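Local coordinates for nisin immunity protein (PDB 5XHB) that takes part in the immunity of Lactococcus lactis against nisin supplied from outside the cell, as a lipoprotein of the cell membrane, at residues D31-Q36 and N88-K93; L50-K55 and V68-N73; R162-V167 and W194-I199. One frame throughout, in Å; residues are numbered along the deposited sequence.

How the contacts relate
Contacts 1 and 2 lie in one antiparallel sheet of the N-terminal part of the chain; contact 3 belongs to a second sheet, its centre about 38 Å from the centre of either, across the middle of the molecule. Contact 1 is a surface contact on strands 25-33 and 90-96, where two backbone bonds are supplemented by waters and charged side chains. Contact 2 is buried, with four backbone bonds and leucines and valines on its inner face. The two touch through N88, whose side chain reaches V71 N and T69 O. Contact 3, partly buried, has two backbone bonds and relies on aromatic rings instead.

Contact 1 (D31-Q36 and N88-K93); sequences DKEIPQ and NDRYYK
E33 and Y92 face each other as an antiparallel non-hydrogen-bonded pair, with CA atoms 4.4 Å apart, and a backbone bond lies on each side of them. K93 N donates to K32 O at 2.9 Å, nearly straight, while I34 N gives a shorter bond of 2.7 Å to Y91 O. The end-to-end directions of 31-36 and 90-93 are 119° apart. This is the place where strand 25-33 lies beside strand 90-96 in the N-terminal antiparallel sheet; strand 83-87 lies on the other flank of 90-96. Water 1 extends the pairing, donating to I34 O and E33 OE2 and accepting from Y91 N. E33 CG is anti to the backbone N (chi1 174°) and the chain is extended beyond it; the E33 and R90 side chains cross at about a right angle. E33 OE1 lies over one face of the guanidinium, 4.1 Å from R90 NH1, so the charges are near but no N-H points at the oxygen. R90 NH1 instead donates to Y92 OH at 2.8 Å, and water 2 joins that hydroxyl to E33 OE1. CB of E33 packs against Y92 CE2 at 3.7 Å, whereas D31 O meets the ring's edge in its plane; D31 OD1 is held by N110 and R107. I34 CB packs on Y91 CB, and I34 CD1 approaches K93 CB. Q36 runs beside the Y91 side chain, pointing the same way, with CG 3.4 Å from Y91 CE1; Y76 makes an edge-to-face pair with the Y91 ring.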
loop_
_atom_site.group_PDB
_atom_site.type_symbol
_atom_site.label_atom_id
_atom_site.label_comp_id
_atom_site.label_asym_id
_atom_site.label_seq_id
_atom_site.Cartn_x
_atom_site.Cartn_y
_atom_site.Cartn_z
ATOM N N ASP A 31 -7.852 4.261 2.145
ATOM C CA ASP A 31 -7.991 5.167 1.010
ATOM C C ASP A 31 -9.402 5.085 0.407
ATOM O O ASP A 31 -9.649 5.607 -0.688
ATOM C CB ASP A 31 -6.949 4.838 -0.061
ATOM C CG ASP A 31 -6.699 6.014 -1.017
ATOM O OD1 ASP A 31 -6.641 7.164 -0.543
ATOM O OD2 ASP A 31 -6.566 5.778 -2.240
ATOM N N LYS A 32 -10.315 4.413 1.111
ATOM C CA LYS A 32 -11.714 4.305 0.679
ATOM C C LYS A 32 -12.519 5.533 1.091
ATOM O O LYS A 32 -12.887 5.663 2.251
ATOM C CB LYS A 32 -12.366 3.050 1.270
ATOM C CG LYS A 32 -11.695 1.758 0.850
ATOM C CD LYS A 32 -12.148 1.308 -0.556
ATOM C CE LYS A 32 -11.464 -0.013 -0.937
ATOM N NZ LYS A 32 -12.062 -0.722 -2.128
ATOM N N GLU A 33 -12.813 6.423 0.149
ATOM C CA GLU A 33 -13.541 7.639 0.508
ATOM C C GLU A 33 -15.028 7.349 0.657
ATOM O O GLU A 33 -15.604 6.572 -0.110
ATOM C CB GLU A 33 -13.310 8.742 -0.538
ATOM C CG GLU A 33 -14.159 9.986 -0.306
ATOM C CD GLU A 33 -13.865 11.113 -1.288
ATOM O OE1 GLU A 33 -13.026 10.931 -2.194
ATOM O OE2 GLU A 33 -14.480 12.188 -1.139
ATOM N N ILE A 34 -15.638 7.955 1.668
ATOM C CA ILE A 34 -17.076 7.851 1.900
ATOM C C ILE A 34 -17.765 9.167 1.530
ATOM O O ILE A 34 -17.422 10.210 2.086
ATOM C CB ILE A 34 -17.384 7.538 3.379
ATOM C CG1 ILE A 34 -16.608 6.307 3.857
ATOM C CG2 ILE A 34 -18.884 7.378 3.610
ATOM C CD1 ILE A 34 -16.895 5.069 3.063
ATOM N N PRO A 35 -18.738 9.130 0.607
ATOM C CA PRO A 35 -19.432 10.381 0.263
ATOM C C PRO A 35 -20.169 10.954 1.465
ATOM O O PRO A 35 -20.666 10.195 2.303
ATOM C CB PRO A 35 -20.422 9.958 -0.834
ATOM C CG PRO A 35 -19.942 8.617 -1.319
ATOM C CD PRO A 35 -19.300 7.973 -0.115
ATOM N N GLN A 36 -20.243 12.277 1.547
ATOM C CA GLN A 36 -20.827 12.942 2.705
ATOM C C GLN A 36 -22.257 12.479 2.950
ATOM O O GLN A 36 -22.707 12.407 4.087
ATOM C CB GLN A 36 -20.784 14.464 2.520
ATOM C CG GLN A 36 -20.749 15.255 3.820
ATOM C CD GLN A 36 -22.128 15.545 4.365
ATOM O OE1 GLN A 36 -23.127 15.396 3.662
ATOM N NE2 GLN A 36 -22.191 15.973 5.619
ATOM N N ASN A 88 -9.553 16.343 6.397
ATOM C CA ASN A 88 -9.740 17.608 5.687
ATOM C C ASN A 88 -11.205 17.743 5.311
ATOM O O ASN A 88 -12.053 17.700 6.198
ATOM C CB ASN A 88 -8.805 17.703 4.479
ATOM C CG ASN A 88 -7.368 17.953 4.907
ATOM O OD1 ASN A 88 -7.075 17.918 6.100
ATOM N ND2 ASN A 88 -6.474 18.213 3.955
ATOM N N ASP A 89 -11.510 17.877 4.024
ATOM C CA ASP A 89 -12.894 18.088 3.603
ATOM C C ASP A 89 -13.594 16.797 3.174
ATOM O O ASP A 89 -14.664 16.851 2.584
ATOM C CB ASP A 89 -12.956 19.098 2.448
ATOM C CG ASP A 89 -12.206 18.616 1.216
ATOM O OD1 ASP A 89 -11.200 17.888 1.376
ATOM O OD2 ASP A 89 -12.623 18.952 0.085
ATOM N N ARG A 90 -12.999 15.644 3.479
ATOM C CA ARG A 90 -13.573 14.370 3.061
ATOM C C ARG A 90 -13.763 13.430 4.241
ATOM O O ARG A 90 -13.474 13.785 5.380
ATOM C CB ARG A 90 -12.684 13.700 2.017
ATOM C CG ARG A 90 -12.611 14.459 0.699
ATOM C CD ARG A 90 -11.246 14.269 0.076
ATOM N NE ARG A 90 -11.195 14.735 -1.301
ATOM C CZ ARG A 90 -10.399 14.216 -2.230
ATOM N NH1 ARG A 90 -9.593 13.208 -1.927
ATOM N NH2 ARG A 90 -10.416 14.697 -3.466
ATOM N N TYR A 91 -14.252 12.232 3.937
ATOM C CA TYR A 91 -14.411 11.163 4.918
ATOM C C TYR A 91 -13.793 9.888 4.369
ATOM O O TYR A 91 -14.008 9.543 3.206
ATOM C CB TYR A 91 -15.880 10.918 5.235
ATOM C CG TYR A 91 -16.616 12.145 5.726
ATOM C CD1 TYR A 91 -17.153 13.060 4.829
ATOM C CD2 TYR A 91 -16.791 12.373 7.083
ATOM C CE1 TYR A 91 -17.839 14.172 5.269
ATOM C CE2 TYR A 91 -17.477 13.487 7.534
ATOM C CZ TYR A 91 -17.997 14.382 6.620
ATOM O OH TYR A 91 -18.681 15.494 7.065
ATOM N N TYR A 92 -13.028 9.186 5.198
ATOM C CA TYR A 92 -12.391 7.964 4.735
ATOM C C TYR A 92 -12.676 6.838 5.702
ATOM O O TYR A 92 -12.604 7.026 6.917
ATOM C CB TYR A 92 -10.882 8.170 4.567
ATOM C CG TYR A 92 -10.529 8.956 3.327
ATOM C CD1 TYR A 92 -10.435 10.341 3.362
ATOM C CD2 TYR A 92 -10.305 8.306 2.112
ATOM C CE1 TYR A 92 -10.128 11.061 2.215
ATOM C CE2 TYR A 92 -9.985 9.017 0.972
ATOM C CZ TYR A 92 -9.902 10.392 1.030
ATOM O OH TYR A 92 -9.592 11.105 -0.101
ATOM N N LYS A 93 -13.020 5.676 5.152
ATOM C CA LYS A 93 -13.323 4.502 5.962
ATOM C C LYS A 93 -12.121 4.134 6.813
ATOM O O LYS A 93 -10.984 4.284 6.368
ATOM C CB LYS A 93 -13.711 3.316 5.060
ATOM C CG LYS A 93 -14.213 2.074 5.807
ATOM C CD LYS A 93 -14.509 0.895 4.827
ATOM C CE LYS A 93 -15.676 1.182 3.903
ATOM N NZ LYS A 93 -15.885 0.110 2.846
HETATM O O HOH W 1 -15.807 12.348 1.367
HETATM O O HOH W 2 -10.060 10.085 -2.293
#

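Contact 2 (L50-K55 and V68-N73); sequences LIVDMK and VTLVLN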
loop_
_atom_site.group_PDB
_atom_site.type_symbol
_atom_site.label_atom_id
_atom_site.label_comp_id
_atom_site.label_asym_id
_atom_site.label_seq_id
_atom_site.Cartn_x
_atom_site.Cartn_y
_atom_site.Cartn_z
ATOM N N LEU A 50 -1.963 17.183 11.508
ATOM C CA LEU A 50 -0.674 16.608 11.170
ATOM C C LEU A 50 -0.113 17.311 9.955
ATOM O O LEU A 50 -0.856 17.681 9.047
ATOM C CB LEU A 50 -0.791 15.102 10.892
ATOM C CG LEU A 50 -1.252 14.210 12.052
ATOM C CD1 LEU A 50 -1.294 12.755 11.616
ATOM C CD2 LEU A 50 -0.334 14.370 13.245
ATOM N N ILE A 51 1.204 17.483 9.941
ATOM C CA ILE A 51 1.900 18.044 8.797
ATOM C C ILE A 51 2.830 16.988 8.220
ATOM O O ILE A 51 3.707 16.492 8.920
ATOM C CB ILE A 51 2.710 19.294 9.185
ATOM C CG1 ILE A 51 1.790 20.350 9.802
ATOM C CG2 ILE A 51 3.444 19.841 7.974
ATOM C CD1 ILE A 51 2.526 21.617 10.260
ATOM N N VAL A 52 2.629 16.624 6.960
ATOM C CA VAL A 52 3.338 15.475 6.404
ATOM C C VAL A 52 4.147 15.811 5.160
ATOM O O VAL A 52 3.615 16.308 4.172
ATOM C CB VAL A 52 2.372 14.334 6.041
ATOM C CG1 VAL A 52 3.149 13.035 5.871
ATOM C CG2 VAL A 52 1.312 14.171 7.118
ATOM N N ASP A 53 5.439 15.517 5.218
ATOM C CA ASP A 53 6.310 15.682 4.066
ATOM C C ASP A 53 5.919 14.692 2.976
ATOM O O ASP A 53 6.034 13.494 3.167
ATOM C CB ASP A 53 7.770 15.481 4.469
ATOM C CG ASP A 53 8.720 15.655 3.302
ATOM O OD1 ASP A 53 8.942 14.672 2.562
ATOM O OD2 ASP A 53 9.242 16.778 3.126
HETATM N N MSE A 54 5.464 15.191 1.830
HETATM C CA MSE A 54 4.931 14.323 0.783
HETATM C C MSE A 54 5.975 13.371 0.202
HETATM O O MSE A 54 5.634 12.296 -0.284
HETATM C CB MSE A 54 4.325 15.169 -0.336
HETATM C CG MSE A 54 3.336 14.436 -1.223
HETATM SE SE MSE A 54 1.803 15.576 -1.633
HETATM C CE MSE A 54 2.744 17.269 -1.895
ATOM N N LYS A 55 7.245 13.756 0.258
ATOM C CA LYS A 55 8.302 12.921 -0.310
ATOM C C LYS A 55 8.730 11.812 0.647
ATOM O O LYS A 55 8.819 10.648 0.260
ATOM C CB LYS A 55 9.516 13.771 -0.701
ATOM C CG LYS A 55 9.604 14.075 -2.196
ATOM C CD LYS A 55 10.869 14.862 -2.530
ATOM C CE LYS A 55 11.041 15.045 -4.032
ATOM N NZ LYS A 55 12.327 15.728 -4.362
ATOM N N VAL A 68 2.025 18.401 3.110
ATOM C CA VAL A 68 0.578 18.532 3.087
ATOM C C VAL A 68 0.088 18.548 4.531
ATOM O O VAL A 68 0.627 17.841 5.387
ATOM C CB VAL A 68 -0.096 17.401 2.274
ATOM C CG1 VAL A 68 0.245 16.053 2.854
ATOM C CG2 VAL A 68 -1.603 17.592 2.235
ATOM N N THR A 69 -0.897 19.398 4.805
ATOM C CA THR A 69 -1.464 19.521 6.140
ATOM C C THR A 69 -2.768 18.743 6.215
ATOM O O THR A 69 -3.659 18.923 5.385
ATOM C CB THR A 69 -1.723 20.989 6.517
ATOM O OG1 THR A 69 -0.508 21.732 6.379
ATOM C CG2 THR A 69 -2.229 21.096 7.946
ATOM N N LEU A 70 -2.861 17.856 7.197
ATOM C CA LEU A 70 -4.061 17.050 7.374
ATOM C C LEU A 70 -4.771 17.415 8.658
ATOM O O LEU A 70 -4.173 17.428 9.736
ATOM C CB LEU A 70 -3.723 15.566 7.392
ATOM C CG LEU A 70 -3.008 14.982 6.183
ATOM C CD1 LEU A 70 -2.755 13.510 6.456
ATOM C CD2 LEU A 70 -3.822 15.179 4.907
ATOM N N VAL A 71 -6.052 17.715 8.545
ATOM C CA VAL A 71 -6.872 17.858 9.737
ATOM C C VAL A 71 -7.734 16.606 9.911
ATOM O O VAL A 71 -8.626 16.336 9.094
ATOM C CB VAL A 71 -7.751 19.117 9.662
ATOM C CG1 VAL A 71 -8.784 19.113 10.775
ATOM C CG2 VAL A 71 -6.867 20.352 9.747
ATOM N N LEU A 72 -7.442 15.843 10.968
ATOM C CA LEU A 72 -8.179 14.630 11.310
ATOM C C LEU A 72 -9.257 14.987 12.313
ATOM O O LEU A 72 -8.964 15.501 13.391
ATOM C CB LEU A 72 -7.245 13.561 11.902
ATOM C CG LEU A 72 -5.864 13.446 11.260
ATOM C CD1 LEU A 72 -5.028 12.398 11.983
ATOM C CD2 LEU A 72 -6.016 13.089 9.818
ATOM N N ASN A 73 -10.507 14.713 11.970
ATOM C CA ASN A 73 -11.604 15.285 12.735
ATOM C C ASN A 73 -12.802 14.356 12.847
ATOM O O ASN A 73 -13.574 14.220 11.892
ATOM C CB ASN A 73 -12.029 16.600 12.089
ATOM C CG ASN A 73 -12.934 17.432 12.981
ATOM O OD1 ASN A 73 -12.982 17.251 14.206
ATOM N ND2 ASN A 73 -13.652 18.363 12.367
#
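L50 and L70 form an antiparallel hydrogen-bonded pair where strand 39-53 runs beside strand 67-78 in the N-terminal antiparallel sheet; V52 and V68 form a second such pair, two residues along in strand 39-53 and two back in strand 67-78. The N-to-C directions of 50-53 and 68-73 differ by 148°, and their axes approach to 4.8 Å. All four N-H groups of the two pairs are used across the contact, as are all four carbonyl oxygens. L50 N donates to L70 O at 2.8 Å, and L70 N returns a 2.7 Å bond to L50 O. V52 N reaches V68 O; V68 N answers to V52 O. L50 O also receives a CA-H...O contact from T69 CA. Between these pairs, I51 and T69 form a non-hydrogen-bonded pair whose backbone groups bond elsewhere: I51 with L60 of strand 59-60, T69 O with N88 ND2. The same N88 offers OD1 to V71 N, so one asparagine serves two backbone groups of strand 67-78. At the end of strand 39-53, D53 uses both carboxylate oxygens: OD2 accepts from N64 ND2, and OD1 from S56 N and, weakly, K55 N. The side chains of L50, V52, V68 and L70 lie on one face, where L108 packs on V52 and V68, and F111 on L70. V52 CG2 and L70 CD1 approach diagonally there, 4.2 Å apart. V68 CG1 sits between its own backbone N and carbonyl carbon (chi1 59°), which brings it 3.6 Å from V52 O. Farther along, the terminal methyl CD1 of L50 meets CD1 of L72 at 3.8 Å.

Contact 3 (R162-V167 and W194-I199); sequences RVFDSV and WDYGEI
R162 and W194 form an antiparallel hydrogen-bonded pair where strand 151-165, at the edge of the C-terminal sheet, runs beside strand 191-202; the pairing goes on through F164 with T192. R162 N donates to W194 O at 3.0 Å, and W194 N to R162 O at 2.9 Å. Beside this pair the aromatic side chains pack. F164 turns its edge to the face of W194 in a T-shaped stack: the planes stand at 89°, with 4.9 Å between the phenyl centroid and that of the five-membered ring. CE2 of F164 comes 3.7 Å from W194 CG, while CZ of F164 lies over the indole toward its rim, near CD2 and CE2 of W194. F164 CG lies between its backbone N and carbonyl carbon (chi1 53°). Both segments fall within the Spa1 C-terminal family region, where the 191-202 strand is flanked on its other side by strand 210-215; I215 of that strand packs on W194 and Y196. Y196 crosses R162 at about a right angle. Its OH and CE1 both lie 3.5 Å from R162 CG, so the arginine offers its aliphatic base to the tyrosine. The polar ends go elsewhere: R162 NH1 forms a salt bridge with E160 OE1, and Y196 OH bonds with S129 O. After F164 the chain bends in an Asx turn, in which D165 OD1 accepts from V167 N at 2.9 Å; the same oxygen takes S168 N, and OD2 takes Q189 NE2.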
loop_
_atom_site.group_PDB
_atom_site.type_symbol
_atom_site.label_atom_id
_atom_site.label_comp_id
_atom_site.label_asym_id
_atom_site.label_seq_id
_atom_site.Cartn_x
_atom_site.Cartn_y
_atom_site.Cartn_z
ATOM N N ARG A 162 9.705 -11.680 -19.007
ATOM C CA ARG A 162 11.027 -11.080 -19.155
ATOM C C ARG A 162 12.021 -12.207 -19.360
ATOM O O ARG A 162 11.993 -13.208 -18.657
ATOM C CB ARG A 162 11.435 -10.226 -17.936
ATOM C CG ARG A 162 10.574 -8.995 -17.670
ATOM C CD ARG A 162 10.749 -7.935 -18.769
ATOM N NE ARG A 162 9.963 -6.730 -18.506
ATOM C CZ ARG A 162 8.684 -6.583 -18.841
ATOM N NH1 ARG A 162 8.030 -7.572 -19.446
ATOM N NH2 ARG A 162 8.051 -5.451 -18.561
ATOM N N VAL A 163 12.902 -12.019 -20.330
ATOM C CA VAL A 163 14.063 -12.862 -20.509
ATOM C C VAL A 163 15.242 -11.967 -20.191
ATOM O O VAL A 163 15.394 -10.902 -20.800
ATOM C CB VAL A 163 14.173 -13.403 -21.946
ATOM C CG1 VAL A 163 15.487 -14.160 -22.133
ATOM C CG2 VAL A 163 12.964 -14.284 -22.281
ATOM N N PHE A 164 16.069 -12.364 -19.235
ATOM C CA PHE A 164 17.067 -11.429 -18.739
ATOM C C PHE A 164 18.365 -12.131 -18.442
ATOM O O PHE A 164 18.398 -13.341 -18.295
ATOM C CB PHE A 164 16.568 -10.672 -17.492
ATOM C CG PHE A 164 16.074 -11.563 -16.374
ATOM C CD1 PHE A 164 16.951 -12.075 -15.433
ATOM C CD2 PHE A 164 14.719 -11.864 -16.260
ATOM C CE1 PHE A 164 16.493 -12.885 -14.385
ATOM C CE2 PHE A 164 14.251 -12.684 -15.228
ATOM C CZ PHE A 164 15.136 -13.193 -14.292
ATOM N N ASP A 165 19.442 -11.355 -18.404
ATOM C CA ASP A 165 20.738 -11.875 -17.999
ATOM C C ASP A 165 20.630 -12.433 -16.597
ATOM O O ASP A 165 20.216 -11.727 -15.686
ATOM C CB ASP A 165 21.800 -10.774 -18.046
ATOM C CG ASP A 165 23.198 -11.312 -17.842
ATOM O OD1 ASP A 165 23.480 -11.813 -16.730
ATOM O OD2 ASP A 165 24.006 -11.235 -18.794
ATOM N N SER A 166 21.015 -13.689 -16.415
ATOM C CA SER A 166 20.826 -14.354 -15.126
ATOM C C SER A 166 21.557 -13.679 -13.973
ATOM O O SER A 166 21.112 -13.739 -12.830
ATOM C CB SER A 166 21.270 -15.809 -15.217
ATOM O OG SER A 166 20.513 -16.500 -16.188
ATOM N N VAL A 167 22.681 -13.036 -14.269
ATOM C CA VAL A 167 23.478 -12.406 -13.228
ATOM C C VAL A 167 23.091 -10.946 -12.986
ATOM O O VAL A 167 22.918 -10.539 -11.845
ATOM C CB VAL A 167 24.985 -12.475 -13.559
ATOM C CG1 VAL A 167 25.807 -11.673 -12.533
ATOM C CG2 VAL A 167 25.447 -13.917 -13.610
ATOM N N TRP A 194 11.423 -15.323 -16.774
ATOM C CA TRP A 194 10.384 -15.288 -15.752
ATOM C C TRP A 194 9.066 -14.933 -16.388
ATOM O O TRP A 194 8.987 -13.995 -17.175
ATOM C CB TRP A 194 10.700 -14.269 -14.663
ATOM C CG TRP A 194 11.659 -14.742 -13.629
ATOM C CD1 TRP A 194 12.393 -15.904 -13.628
ATOM C CD2 TRP A 194 11.968 -14.065 -12.413
ATOM N NE1 TRP A 194 13.166 -15.967 -12.478
ATOM C CE2 TRP A 194 12.914 -14.851 -11.717
ATOM C CE3 TRP A 194 11.547 -12.859 -11.847
ATOM C CZ2 TRP A 194 13.435 -14.472 -10.477
ATOM C CZ3 TRP A 194 12.065 -12.484 -10.613
ATOM C CH2 TRP A 194 12.996 -13.294 -9.941
ATOM N N ASP A 195 8.033 -15.689 -16.036
ATOM C CA ASP A 195 6.690 -15.398 -16.497
ATOM C C ASP A 195 5.925 -14.892 -15.283
ATOM O O ASP A 195 5.802 -15.607 -14.298
ATOM C CB ASP A 195 6.050 -16.651 -17.104
ATOM C CG ASP A 195 6.901 -17.237 -18.236
ATOM O OD1 ASP A 195 7.400 -16.441 -19.055
ATOM O OD2 ASP A 195 7.100 -18.472 -18.293
ATOM N N TYR A 196 5.456 -13.652 -15.345
ATOM C CA TYR A 196 4.907 -12.972 -14.167
ATOM C C TYR A 196 3.392 -13.036 -14.178
ATOM O O TYR A 196 2.751 -12.583 -15.143
ATOM C CB TYR A 196 5.328 -11.504 -14.125
ATOM C CG TYR A 196 6.814 -11.232 -14.204
ATOM C CD1 TYR A 196 7.525 -11.473 -15.376
ATOM C CD2 TYR A 196 7.490 -10.665 -13.133
ATOM C CE1 TYR A 196 8.891 -11.195 -15.464
ATOM C CE2 TYR A 196 8.865 -10.388 -13.212
ATOM C CZ TYR A 196 9.548 -10.649 -14.393
ATOM O OH TYR A 196 10.896 -10.382 -14.494
ATOM N N GLY A 197 2.819 -13.567 -13.105
ATOM C CA GLY A 197 1.378 -13.728 -13.033
ATOM C C GLY A 197 0.704 -12.702 -12.132
ATOM O O GLY A 197 0.878 -11.495 -12.304
ATOM N N GLU A 198 -0.065 -13.194 -11.163
ATOM C CA GLU A 198 -0.845 -12.317 -10.293
ATOM C C GLU A 198 0.010 -11.681 -9.212
ATOM O O GLU A 198 1.064 -12.204 -8.856
ATOM C CB GLU A 198 -1.987 -13.098 -9.646
ATOM C CG GLU A 198 -2.956 -13.667 -10.648
ATOM C CD GLU A 198 -4.109 -14.405 -9.997
ATOM O OE1 GLU A 198 -4.073 -14.668 -8.770
ATOM O OE2 GLU A 198 -5.055 -14.735 -10.731
ATOM N N ILE A 199 -0.471 -10.563 -8.680
ATOM C CA ILE A 199 0.098 -9.981 -7.470
ATOM C C ILE A 199 -0.970 -10.024 -6.380
ATOM O O ILE A 199 -2.132 -9.694 -6.629
ATOM C CB ILE A 199 0.593 -8.534 -7.701
ATOM C CG1 ILE A 199 1.861 -8.579 -8.563
ATOM C CG2 ILE A 199 0.922 -7.862 -6.364
ATOM C CD1 ILE A 199 2.258 -7.282 -9.129
#